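Local coordinates for protein Rik1-associated factor 1 (Schizosaccharomyces pombe, PDB 4O9D) that is a component of the Clr4 methyltransferase complex, which helps establish heterochromatin by methylating and ubiquitylating histone H3, at residues S251-S256 / K279-A284; N257-Y262 / C271-T276; A55-G60 / K87-I92; D32-A37 / G48-D53. One frame throughout, in Å; residues are numbered along the deposited sequence.

How the contacts relate
This chain is the C-terminal beta-propeller part of the protein. From the N terminus, contact 4 comes first. It closes the hairpin of strands 33-38 and 44-49. Contact 3 opens just after it, in the loop before strand 62-66, and ends on strand 87-97 of the next sheet. The two touch, with centres about 10 Å apart. Far along the chain, contact 1 joins strand 247-253 to strand 281-286 of the following blade. Contact 2 falls within that span and closes the hairpin of strands 258-264 and 269-276. Contacts 1 and 2 also touch. Contacts 2 and 3 lie on opposite sides of the chain's centre, their own centres about 38 Å apart.

Contact 1 (S251-S256 / K279-A284); sequences SSNTLS and KDINHA
Asn-253 makes both direct hydrogen bonds between 251-256 and 279-284, one through each end of its amide. OD1 accepts from the backbone N of Ile-281 at 2.8 Å. This bond is nearly straight, 172° at the hydrogen, and uses a lone pair in the carbonyl plane. ND2 donates a hydrogen bond to Asp-280 OD1 at 2.9 Å. It meets that oxygen from above the carboxylate plane. The amide and carboxylate planes stand 89° apart. CG of Asn-253 lies anti to the carbonyl carbon (chi1 -64°), which sets the amide on the side of Asp-280 and Ile-281. An alanine here would probably leave Ile-281 N without its acceptor and let the Asp-280 carboxylate turn.

Next along the strands, Ile-281 and Ala-284 pack against Ser-251. Ile-281 CG2 is 3.6 Å from Ser-251 OG, while CD1 of Ile-281 lies 3.9 Å from Ser-252 O. Ala-284 CB rests 3.8 Å from Ser-251 CB. The hydroxyl of Ser-251 is hydrogen-bonded to Thr-237 OG1, which is also bonded to Ile-281 O. Farther out, water 1 accepts from Thr-254 N at 2.9 Å and has the carbonyl oxygens of Ser-256 and Lys-279 in reach.

Strand 247-253 belongs to one propeller blade and strand 281-286 to the next. Their segments run antiparallel, and the axes approach to 7.2 Å. The polar side chain of Asn-253 satisfies the peptide N at the start of the second strand. A buried amide here thus does the work of a backbone partner between blades.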
loop_
_atom_site.group_PDB
_atom_site.type_symbol
_atom_site.label_atom_id
_atom_site.label_comp_id
_atom_site.label_asym_id
_atom_site.label_seq_id
_atom_site.Cartn_x
_atom_site.Cartn_y
_atom_site.Cartn_z
ATOM N N SER A 251 12.781 -2.046 1.295
ATOM C CA SER A 251 13.514 -1.101 2.132
ATOM C C SER A 251 13.424 -1.517 3.594
ATOM O O SER A 251 12.442 -2.092 4.025
ATOM C CB SER A 251 12.976 0.327 1.953
ATOM O OG SER A 251 11.599 0.427 2.393
ATOM N N SER A 252 14.460 -1.207 4.370
ATOM C CA SER A 252 14.406 -1.437 5.797
ATOM C C SER A 252 14.983 -0.260 6.592
ATOM O O SER A 252 15.746 0.546 6.057
ATOM C CB SER A 252 15.208 -2.702 6.137
ATOM O OG SER A 252 16.593 -2.479 5.826
ATOM N N ASN A 253 14.595 -0.181 7.868
ATOM C CA ASN A 253 15.244 0.693 8.846
ATOM C C ASN A 253 16.203 -0.176 9.678
ATOM O O ASN A 253 15.883 -1.338 9.968
ATOM C CB ASN A 253 14.202 1.344 9.775
ATOM C CG ASN A 253 13.236 2.291 9.029
ATOM O OD1 ASN A 253 13.537 2.767 7.936
ATOM N ND2 ASN A 253 12.081 2.543 9.622
ATOM N N THR A 254 17.360 0.378 10.050
ATOM C CA THR A 254 18.408 -0.374 10.757
ATOM C C THR A 254 18.708 0.329 12.076
ATOM O O THR A 254 18.034 1.296 12.422
ATOM C CB THR A 254 19.702 -0.488 9.905
ATOM O OG1 THR A 254 20.431 0.741 9.960
ATOM C CG2 THR A 254 19.372 -0.814 8.452
ATOM N N LEU A 255 19.697 -0.123 12.821
ATOM C CA LEU A 255 20.033 0.579 14.049
ATOM C C LEU A 255 20.466 2.029 13.741
ATOM O O LEU A 255 20.088 2.948 14.421
ATOM C CB LEU A 255 21.071 -0.172 14.865
ATOM C CG LEU A 255 20.743 -1.569 15.390
ATOM C CD1 LEU A 255 21.874 -2.182 16.196
ATOM C CD2 LEU A 255 19.470 -1.629 16.163
ATOM N N SER A 256 21.206 2.210 12.667
ATOM C CA SER A 256 21.551 3.529 12.161
ATOM C C SER A 256 20.637 4.005 11.029
ATOM O O SER A 256 19.546 4.344 11.268
ATOM C CB SER A 256 23.015 3.587 11.740
ATOM O OG SER A 256 23.554 2.322 11.491
ATOM N N LYS A 279 16.489 7.989 8.522
ATOM C CA LYS A 279 16.350 7.104 9.653
ATOM C C LYS A 279 15.036 6.319 9.617
ATOM O O LYS A 279 14.892 5.336 10.341
ATOM C CB LYS A 279 16.461 7.906 10.948
ATOM C CG LYS A 279 15.258 8.765 11.235
ATOM C CD LYS A 279 15.653 10.014 12.012
ATOM C CE LYS A 279 14.467 10.591 12.765
ATOM N NZ LYS A 279 14.902 11.146 14.083
ATOM N N ASP A 280 14.088 6.736 8.772
ATOM C CA ASP A 280 12.816 6.027 8.671
ATOM C C ASP A 280 12.323 6.052 7.232
ATOM O O ASP A 280 11.820 7.079 6.760
ATOM C CB ASP A 280 11.768 6.681 9.587
ATOM C CG ASP A 280 10.558 5.778 9.844
ATOM O OD1 ASP A 280 10.310 4.824 9.060
ATOM O OD2 ASP A 280 9.850 6.033 10.838
ATOM N N ILE A 281 12.450 4.931 6.526
ATOM C CA ILE A 281 12.004 4.889 5.135
ATOM C C ILE A 281 10.535 4.436 5.075
ATOM O O ILE A 281 10.169 3.343 5.577
ATOM C CB ILE A 281 12.867 3.927 4.269
ATOM C CG1 ILE A 281 14.349 4.307 4.293
ATOM C CG2 ILE A 281 12.354 3.897 2.831
ATOM C CD1 ILE A 281 15.201 3.372 3.391
ATOM N N ASN A 282 9.692 5.267 4.462
ATOM C CA ASN A 282 8.274 4.938 4.282
ATOM C C ASN A 282 8.028 4.138 2.994
ATOM O O ASN A 282 7.207 3.216 2.993
ATOM C CB ASN A 282 7.403 6.201 4.205
ATOM C CG ASN A 282 7.273 6.933 5.542
ATOM O OD1 ASN A 282 7.510 6.380 6.607
ATOM N ND2 ASN A 282 6.885 8.192 5.472
ATOM N N HIS A 283 8.705 4.502 1.896
ATOM C CA HIS A 283 8.411 3.896 0.591
ATOM C C HIS A 283 9.660 3.820 -0.278
ATOM O O HIS A 283 10.375 4.824 -0.433
ATOM C CB HIS A 283 7.351 4.717 -0.185
ATOM C CG HIS A 283 6.034 4.830 0.514
ATOM N ND1 HIS A 283 5.153 3.777 0.605
ATOM C CD2 HIS A 283 5.455 5.867 1.174
ATOM C CE1 HIS A 283 4.091 4.149 1.303
ATOM N NE2 HIS A 283 4.240 5.416 1.646
ATOM N N ALA A 284 9.901 2.650 -0.863
ATOM C CA ALA A 284 10.929 2.500 -1.896
ATOM C C ALA A 284 10.263 2.130 -3.216
ATOM O O ALA A 284 9.251 1.403 -3.210
ATOM C CB ALA A 284 11.915 1.416 -1.493
HETATM O O HOH W 1 17.150 3.265 9.844
#

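Contact 2 (N257-Y262 / C271-T276); sequences NGRVYY and CLNFTT
Val-260 and Phe-274 form a hydrogen-bonded pair in the beta hairpin of strands 258-264 and 269-276, the last two strands of a propeller blade. Phe-274 N meets Val-260 O at 2.8 Å, and Val-260 N returns a bond to Phe-274 O. One end of the hairpin holds a classic beta bulge, where Cys-271 and Leu-272 both face Tyr-262.

The tight face carries Val-260, Tyr-262, Leu-272, Phe-274 and Thr-276. Phe-274 turns the edge of its ring to Val-260 O, 3.4 Å from CD1, and meets the ring of Trp-305 in the next blade. Tyr-262 and Leu-272 lie side by side, with their CB atoms 3.9 Å apart. Gly-258 leaves room for Thr-276: a beta carbon on it would sit about 3.1 Å from Thr-276 CG2.

On the other face Tyr-261 is buried, but Asn-273 and Thr-275 are exposed and form the solvent side. Arg-259 runs alongside Asn-273, its chain bent at chi3 (71°). Its NE donates in the guanidinium plane to Tyr-261 OH at 3.0 Å, and that hydroxyl is also bonded to Glu-234. Water 2 bridges the strands, accepting from Arg-259 NH1 at 3.0 Å and donating to Asn-273 OD1 at 2.9 Å.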
loop_
_atom_site.group_PDB
_atom_site.type_symbol
_atom_site.label_atom_id
_atom_site.label_comp_id
_atom_site.label_asym_id
_atom_site.label_seq_id
_atom_site.Cartn_x
_atom_site.Cartn_y
_atom_site.Cartn_z
ATOM N N ASN A 257 21.141 4.040 9.821
ATOM C CA ASN A 257 20.503 4.559 8.655
ATOM C C ASN A 257 19.587 3.556 7.973
ATOM O O ASN A 257 19.482 2.475 8.372
ATOM C CB ASN A 257 21.576 5.029 7.695
ATOM C CG ASN A 257 22.438 3.894 7.183
ATOM O OD1 ASN A 257 23.178 3.294 7.935
ATOM N ND2 ASN A 257 22.343 3.604 5.899
ATOM N N GLY A 258 18.913 3.963 6.947
ATOM C CA GLY A 258 18.067 3.086 6.184
ATOM C C GLY A 258 18.784 2.407 5.052
ATOM O O GLY A 258 19.768 2.857 4.607
ATOM N N ARG A 259 18.231 1.318 4.591
ATOM C CA ARG A 259 18.763 0.597 3.436
ATOM C C ARG A 259 17.686 0.220 2.417
ATOM O O ARG A 259 16.531 -0.013 2.781
ATOM C CB ARG A 259 19.539 -0.643 3.914
ATOM C CG ARG A 259 20.978 -0.270 4.373
ATOM C CD ARG A 259 21.726 -1.415 5.006
ATOM N NE ARG A 259 22.118 -2.456 4.060
ATOM C CZ ARG A 259 23.213 -2.407 3.316
ATOM N NH1 ARG A 259 23.998 -1.338 3.371
ATOM N NH2 ARG A 259 23.513 -3.405 2.497
ATOM N N VAL A 260 18.075 0.142 1.148
ATOM C CA VAL A 260 17.203 -0.373 0.104
ATOM C C VAL A 260 17.906 -1.482 -0.658
ATOM O O VAL A 260 19.077 -1.342 -1.098
ATOM C CB VAL A 260 16.792 0.710 -0.935
ATOM C CG1 VAL A 260 15.758 0.125 -1.892
ATOM C CG2 VAL A 260 16.267 1.963 -0.251
ATOM N N TYR A 261 17.186 -2.588 -0.823
ATOM C CA TYR A 261 17.695 -3.722 -1.579
ATOM C C TYR A 261 16.978 -3.889 -2.896
ATOM O O TYR A 261 15.769 -3.647 -2.980
ATOM C CB TYR A 261 17.530 -5.011 -0.769
ATOM C CG TYR A 261 18.197 -4.927 0.568
ATOM C CD1 TYR A 261 19.528 -5.272 0.711
ATOM C CD2 TYR A 261 17.498 -4.500 1.688
ATOM C CE1 TYR A 261 20.158 -5.195 1.943
ATOM C CE2 TYR A 261 18.104 -4.411 2.920
ATOM C CZ TYR A 261 19.443 -4.764 3.047
ATOM O OH TYR A 261 20.078 -4.662 4.261
ATOM N N TYR A 262 17.727 -4.327 -3.911
ATOM C CA TYR A 262 17.163 -4.682 -5.207
ATOM C C TYR A 262 17.311 -6.193 -5.337
ATOM O O TYR A 262 18.415 -6.724 -5.173
ATOM C CB TYR A 262 17.856 -3.974 -6.406
ATOM C CG TYR A 262 17.276 -4.494 -7.701
ATOM C CD1 TYR A 262 16.055 -4.026 -8.169
ATOM C CD2 TYR A 262 17.882 -5.548 -8.393
ATOM C CE1 TYR A 262 15.472 -4.547 -9.322
ATOM C CE2 TYR A 262 17.307 -6.079 -9.555
ATOM C CZ TYR A 262 16.106 -5.563 -10.018
ATOM O OH TYR A 262 15.519 -6.072 -11.159
ATOM N N CYS A 271 20.639 -8.403 -5.308
ATOM C CA CYS A 271 21.570 -8.079 -6.380
ATOM C C CYS A 271 22.295 -6.755 -6.127
ATOM O O CYS A 271 23.505 -6.651 -6.313
ATOM C CB CYS A 271 20.824 -8.035 -7.708
ATOM S SG CYS A 271 20.567 -9.671 -8.409
ATOM N N LEU A 272 21.552 -5.746 -5.699
ATOM C CA LEU A 272 22.125 -4.425 -5.436
ATOM C C LEU A 272 21.609 -3.939 -4.094
ATOM O O LEU A 272 20.512 -4.312 -3.649
ATOM C CB LEU A 272 21.684 -3.422 -6.502
ATOM C CG LEU A 272 21.804 -3.782 -7.983
ATOM C CD1 LEU A 272 20.908 -2.865 -8.809
ATOM C CD2 LEU A 272 23.248 -3.701 -8.469
ATOM N N ASN A 273 22.395 -3.112 -3.433
ATOM C CA ASN A 273 21.919 -2.465 -2.229
ATOM C C ASN A 273 22.357 -1.004 -2.202
ATOM O O ASN A 273 23.376 -0.634 -2.788
ATOM C CB ASN A 273 22.458 -3.177 -1.023
ATOM C CG ASN A 273 23.947 -3.070 -0.934
ATOM O OD1 ASN A 273 24.482 -2.033 -0.521
ATOM N ND2 ASN A 273 24.636 -4.122 -1.355
ATOM N N PHE A 274 21.588 -0.182 -1.504
ATOM C CA PHE A 274 21.864 1.245 -1.396
ATOM C C PHE A 274 21.716 1.590 0.079
ATOM O O PHE A 274 20.931 0.958 0.817
ATOM C CB PHE A 274 20.832 2.042 -2.198
ATOM C CG PHE A 274 20.656 1.558 -3.600
ATOM C CD1 PHE A 274 19.843 0.466 -3.869
ATOM C CD2 PHE A 274 21.315 2.185 -4.652
ATOM C CE1 PHE A 274 19.689 -0.002 -5.159
ATOM C CE2 PHE A 274 21.171 1.735 -5.943
ATOM C CZ PHE A 274 20.356 0.646 -6.208
ATOM N N THR A 275 22.460 2.590 0.513
ATOM C CA THR A 275 22.342 3.068 1.861
ATOM C C THR A 275 21.961 4.540 1.830
ATOM O O THR A 275 22.352 5.298 0.932
ATOM C CB THR A 275 23.639 2.865 2.631
ATOM O OG1 THR A 275 24.656 3.685 2.058
ATOM C CG2 THR A 275 24.059 1.428 2.536
ATOM N N THR A 276 21.185 4.934 2.818
ATOM C CA THR A 276 20.696 6.302 2.895
ATOM C C THR A 276 20.823 6.755 4.317
ATOM O O THR A 276 20.741 5.931 5.244
ATOM C CB THR A 276 19.196 6.375 2.568
ATOM O OG1 THR A 276 18.724 7.715 2.759
ATOM C CG2 THR A 276 18.424 5.478 3.486
HETATM O O HOH W 2 26.384 -1.402 1.630
#

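Contact 3 (A55-G60 / K87-I92); sequences AYNRLG and KEYSTI
Tyr-89 reaches from strand 87-97 into the loop 55-60 and meets Gly-60 and Asn-57 there. Tyr-89 contributes the largest share of the contact, and no hydrogen bond links the two segments.

The first interaction is carbonyl against ring. Gly-60 O stands 3.5 Å above the plane of the Tyr-89 ring, over its centre. The nearest ring atom is CZ of Tyr-89, 3.6 Å from that oxygen. A peptide oxygen therefore lies over one face of the ring. The backbone angles of Gly-60 call for glycine, because a beta carbon would jam against the carbonyl oxygen of Leu-59.

The second is amide against ring edge. Asn-57 brings ND2 to within 3.2 Å of Tyr-89 CD2, near the ring plane. The amide and ring planes are 80° apart, so the amide does not stack on the ring. CG of Asn-57 lies between the backbone N and the carbonyl carbon (chi1 60°), and from there the amide meets the ring edge.

The remaining approaches are long. Glu-88 OE1 comes no nearer than 4.3 Å to Ala-55 O.

This is a surface contact between neighbouring propeller sheets, and 87-92 falls in the first WD repeat. Residues 55-60 lie in the loop between strands 44-49 and 62-66 of one sheet. Asn-61, the next residue, bonds through ND2 to Ser-90 O and also touches Tyr-89. On the strand side, Tyr-89 packs on Tyr-79 of strand 79-81, which pairs with strand 87-97 in the following sheet.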
loop_
_atom_site.group_PDB
_atom_site.type_symbol
_atom_site.label_atom_id
_atom_site.label_comp_id
_atom_site.label_asym_id
_atom_site.label_seq_id
_atom_site.Cartn_x
_atom_site.Cartn_y
_atom_site.Cartn_z
ATOM N N ALA A 55 -13.142 10.038 18.984
ATOM C CA ALA A 55 -13.948 10.813 18.043
ATOM C C ALA A 55 -15.260 10.142 17.641
ATOM O O ALA A 55 -15.376 8.907 17.632
ATOM C CB ALA A 55 -13.127 11.142 16.800
ATOM N N TYR A 56 -16.238 10.985 17.310
ATOM C CA TYR A 56 -17.552 10.549 16.854
ATOM C C TYR A 56 -17.477 10.170 15.381
ATOM O O TYR A 56 -16.982 10.947 14.556
ATOM C CB TYR A 56 -18.582 11.667 17.067
ATOM C CG TYR A 56 -19.980 11.357 16.551
ATOM C CD1 TYR A 56 -20.707 10.270 17.039
ATOM C CD2 TYR A 56 -20.580 12.162 15.587
ATOM C CE1 TYR A 56 -21.990 9.989 16.563
ATOM C CE2 TYR A 56 -21.855 11.892 15.113
ATOM C CZ TYR A 56 -22.556 10.807 15.600
ATOM O OH TYR A 56 -23.824 10.545 15.118
ATOM N N ASN A 57 -17.968 8.977 15.051
ATOM C CA ASN A 57 -17.943 8.513 13.671
ATOM C C ASN A 57 -19.161 7.661 13.300
ATOM O O ASN A 57 -19.104 6.435 13.336
ATOM C CB ASN A 57 -16.660 7.727 13.420
ATOM C CG ASN A 57 -16.540 6.511 14.318
ATOM O OD1 ASN A 57 -17.368 6.294 15.212
ATOM N ND2 ASN A 57 -15.505 5.710 14.086
ATOM N N ARG A 58 -20.258 8.324 12.935
ATOM C CA ARG A 58 -21.479 7.635 12.523
ATOM C C ARG A 58 -21.174 6.750 11.317
ATOM O O ARG A 58 -21.491 5.561 11.310
ATOM C CB ARG A 58 -22.572 8.650 12.162
ATOM C CG ARG A 58 -24.011 8.147 12.366
ATOM C CD ARG A 58 -24.901 8.375 11.124
ATOM N NE ARG A 58 -24.672 9.681 10.499
ATOM C CZ ARG A 58 -25.363 10.155 9.463
ATOM N NH1 ARG A 58 -25.078 11.358 8.961
ATOM N NH2 ARG A 58 -26.345 9.430 8.933
ATOM N N LEU A 59 -20.558 7.354 10.300
ATOM C CA LEU A 59 -20.110 6.641 9.106
ATOM C C LEU A 59 -18.566 6.644 9.092
ATOM O O LEU A 59 -17.940 7.259 9.961
ATOM C CB LEU A 59 -20.705 7.286 7.843
ATOM C CG LEU A 59 -22.226 7.550 7.876
ATOM C CD1 LEU A 59 -22.693 8.299 6.619
ATOM C CD2 LEU A 59 -23.055 6.268 8.069
ATOM N N GLY A 60 -17.958 5.948 8.130
ATOM C CA GLY A 60 -16.539 5.614 8.202
ATOM C C GLY A 60 -16.457 4.271 8.887
ATOM O O GLY A 60 -17.384 3.931 9.636
ATOM N N LYS A 87 -19.459 0.082 20.322
ATOM C CA LYS A 87 -18.458 -0.289 19.322
ATOM C C LYS A 87 -17.712 0.906 18.713
ATOM O O LYS A 87 -18.305 1.942 18.402
ATOM C CB LYS A 87 -19.122 -1.092 18.211
ATOM C CG LYS A 87 -19.697 -0.242 17.104
ATOM C CD LYS A 87 -20.527 -1.093 16.162
ATOM C CE LYS A 87 -20.444 -0.583 14.740
ATOM N NZ LYS A 87 -21.410 -1.300 13.871
ATOM N N GLU A 88 -16.398 0.752 18.570
ATOM C CA GLU A 88 -15.573 1.733 17.875
ATOM C C GLU A 88 -14.913 1.050 16.683
ATOM O O GLU A 88 -14.585 -0.131 16.731
ATOM C CB GLU A 88 -14.514 2.342 18.806
ATOM C CG GLU A 88 -14.935 3.688 19.435
ATOM C CD GLU A 88 -13.770 4.443 20.083
ATOM O OE1 GLU A 88 -13.578 5.650 19.783
ATOM O OE2 GLU A 88 -13.048 3.828 20.900
ATOM N N TYR A 89 -14.723 1.800 15.609
ATOM C CA TYR A 89 -14.147 1.246 14.393
ATOM C C TYR A 89 -12.640 0.990 14.520
ATOM O O TYR A 89 -11.927 1.729 15.210
ATOM C CB TYR A 89 -14.482 2.161 13.218
ATOM C CG TYR A 89 -15.936 2.032 12.862
ATOM C CD1 TYR A 89 -16.383 0.968 12.098
ATOM C CD2 TYR A 89 -16.873 2.936 13.334
ATOM C CE1 TYR A 89 -17.708 0.827 11.784
ATOM C CE2 TYR A 89 -18.214 2.803 13.027
ATOM C CZ TYR A 89 -18.624 1.743 12.256
ATOM O OH TYR A 89 -19.954 1.596 11.944
ATOM N N SER A 90 -12.183 -0.089 13.880
ATOM C CA SER A 90 -10.763 -0.437 13.821
ATOM C C SER A 90 -10.144 -0.004 12.490
ATOM O O SER A 90 -10.693 -0.269 11.430
ATOM C CB SER A 90 -10.567 -1.951 13.963
ATOM O OG SER A 90 -11.283 -2.476 15.066
ATOM N N THR A 91 -8.983 0.629 12.567
ATOM C CA THR A 91 -8.206 1.008 11.393
ATOM C C THR A 91 -8.178 -0.015 10.249
ATOM O O THR A 91 -7.860 -1.186 10.439
ATOM C CB THR A 91 -6.773 1.303 11.825
ATOM O OG1 THR A 91 -6.789 2.440 12.701
ATOM C CG2 THR A 91 -5.871 1.592 10.604
ATOM N N ILE A 92 -8.488 0.447 9.047
ATOM C CA ILE A 92 -8.357 -0.386 7.865
ATOM C C ILE A 92 -6.894 -0.385 7.467
ATOM O O ILE A 92 -6.307 0.679 7.251
ATOM C CB ILE A 92 -9.195 0.127 6.682
ATOM C CG1 ILE A 92 -10.678 0.178 7.068
ATOM C CG2 ILE A 92 -8.975 -0.776 5.442
ATOM C CD1 ILE A 92 -11.298 -1.171 7.290
#

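Contact 4 (D32-A37 / G48-D53); sequences DTVCVA and GSTAQD
Val-34 and Cys-35 both face Gly-48, a classic beta bulge in the antiparallel hairpin of strands 33-38 and 44-49. The first of these strands lies at the edge of its propeller sheet. Gly-48 O takes two backbone bonds, from Val-34 N at 3.0 Å and from Cys-35 N at 3.1 Å. Gly-48 N in turn donates to Cys-35 O. The bulge shifts the register by one, and Thr-33 then pairs with Ser-49 without hydrogen bonds. A beta carbon on Gly-48 would be tight against Cys-35 SG, at about 3.3 Å.

Beyond the pair, a side chain replaces a strand partner. Thr-50 OG1 accepts from Asp-32 N at 3.1 Å, an almost straight bond of 175°. Thr-50 N donates to Asp-32 O at 2.9 Å. The two residues are thus joined at both polar atoms of the Asp-32 backbone. OG1 reaches its donor because it lies between the backbone N and the carbonyl carbon of Thr-50 (chi1 65°). A valine in place of Thr-50 would probably leave Asp-32 N without its acceptor and weaken the hold on this end of the hairpin.

Asp-32 OD1 accepts from Gly-400 N, and Ser-49 OG is bonded to Ser-30 O. Ser-49 O receives Asn-61 ND2. In the apolar part, the side chains of Thr-50 and Val-34 cross at about a right angle, and Val-34 CG1 touches Thr-50 CG2 at 3.7 Å.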
loop_
_atom_site.group_PDB
_atom_site.type_symbol
_atom_site.label_atom_id
_atom_site.label_comp_id
_atom_site.label_asym_id
_atom_site.label_seq_id
_atom_site.Cartn_x
_atom_site.Cartn_y
_atom_site.Cartn_z
ATOM N N ASP A 32 -8.204 9.202 9.189
ATOM C CA ASP A 32 -7.439 9.591 8.032
ATOM C C ASP A 32 -7.520 8.487 7.004
ATOM O O ASP A 32 -7.337 7.332 7.338
ATOM C CB ASP A 32 -5.974 9.797 8.428
ATOM C CG ASP A 32 -5.763 11.043 9.269
ATOM O OD1 ASP A 32 -6.591 11.967 9.173
ATOM O OD2 ASP A 32 -4.761 11.089 10.023
ATOM N N THR A 33 -7.769 8.834 5.744
ATOM C CA THR A 33 -7.765 7.823 4.707
ATOM C C THR A 33 -6.328 7.395 4.421
ATOM O O THR A 33 -5.482 8.217 4.018
ATOM C CB THR A 33 -8.472 8.302 3.447
ATOM O OG1 THR A 33 -9.810 8.690 3.789
ATOM C CG2 THR A 33 -8.528 7.177 2.381
ATOM N N VAL A 34 -6.076 6.102 4.630
ATOM C CA VAL A 34 -4.759 5.515 4.451
ATOM C C VAL A 34 -4.674 4.320 3.477
ATOM O O VAL A 34 -3.601 3.766 3.311
ATOM C CB VAL A 34 -4.173 5.087 5.802
ATOM C CG1 VAL A 34 -4.079 6.306 6.715
ATOM C CG2 VAL A 34 -5.009 3.942 6.431
ATOM N N CYS A 35 -5.778 3.925 2.846
ATOM C CA CYS A 35 -5.702 3.085 1.645
ATOM C C CYS A 35 -6.832 3.378 0.661
ATOM O O CYS A 35 -7.909 3.836 1.041
ATOM C CB CYS A 35 -5.703 1.580 1.952
ATOM S SG CYS A 35 -6.244 1.108 3.568
ATOM N N VAL A 36 -6.553 3.104 -0.602
ATOM C CA VAL A 36 -7.482 3.329 -1.690
ATOM C C VAL A 36 -7.265 2.191 -2.671
ATOM O O VAL A 36 -6.127 1.766 -2.894
ATOM C CB VAL A 36 -7.180 4.649 -2.455
ATOM C CG1 VAL A 36 -8.204 4.841 -3.568
ATOM C CG2 VAL A 36 -7.144 5.870 -1.497
ATOM N N ALA A 37 -8.336 1.696 -3.271
ATOM C CA ALA A 37 -8.177 0.658 -4.272
ATOM C C ALA A 37 -9.088 0.935 -5.431
ATOM O O ALA A 37 -10.131 1.569 -5.264
ATOM C CB ALA A 37 -8.487 -0.716 -3.673
ATOM N N GLY A 48 -10.282 3.153 2.667
ATOM C CA GLY A 48 -10.165 2.753 4.050
ATOM C C GLY A 48 -9.453 3.790 4.884
ATOM O O GLY A 48 -8.416 4.306 4.473
ATOM N N SER A 49 -9.983 4.079 6.066
ATOM C CA SER A 49 -9.369 5.067 6.941
ATOM C C SER A 49 -9.114 4.541 8.341
ATOM O O SER A 49 -9.516 3.412 8.696
ATOM C CB SER A 49 -10.199 6.363 6.993
ATOM O OG SER A 49 -11.539 6.121 7.354
ATOM N N THR A 50 -8.440 5.357 9.145
ATOM C CA THR A 50 -8.076 4.922 10.488
ATOM C C THR A 50 -9.230 5.125 11.482
ATOM O O THR A 50 -10.245 5.734 11.159
ATOM C CB THR A 50 -6.830 5.674 10.997
ATOM O OG1 THR A 50 -7.135 7.063 11.136
ATOM C CG2 THR A 50 -5.651 5.512 10.022
ATOM N N ALA A 51 -9.065 4.590 12.686
ATOM C CA ALA A 51 -9.955 4.889 13.789
ATOM C C ALA A 51 -9.544 6.247 14.303
ATOM O O ALA A 51 -8.397 6.661 14.113
ATOM C CB ALA A 51 -9.768 3.867 14.883
ATOM N N GLN A 52 -10.447 6.950 14.967
ATOM C CA GLN A 52 -10.006 8.059 15.810
ATOM C C GLN A 52 -10.537 7.868 17.225
ATOM O O GLN A 52 -11.745 7.851 17.466
ATOM C CB GLN A 52 -10.347 9.424 15.210
ATOM C CG GLN A 52 -9.343 9.860 14.123
ATOM C CD GLN A 52 -7.885 9.499 14.455
ATOM O OE1 GLN A 52 -7.472 9.521 15.620
ATOM N NE2 GLN A 52 -7.106 9.156 13.425
ATOM N N ASP A 53 -9.584 7.717 18.138
ATOM C CA ASP A 53 -9.779 7.064 19.431
ATOM C C ASP A 53 -10.816 7.705 20.361
ATOM O O ASP A 53 -11.441 7.010 21.166
ATOM C CB ASP A 53 -8.419 6.974 20.135
ATOM C CG ASP A 53 -7.348 6.339 19.249
ATOM O OD1 ASP A 53 -7.666 5.344 18.558
ATOM O OD2 ASP A 53 -6.199 6.838 19.222
#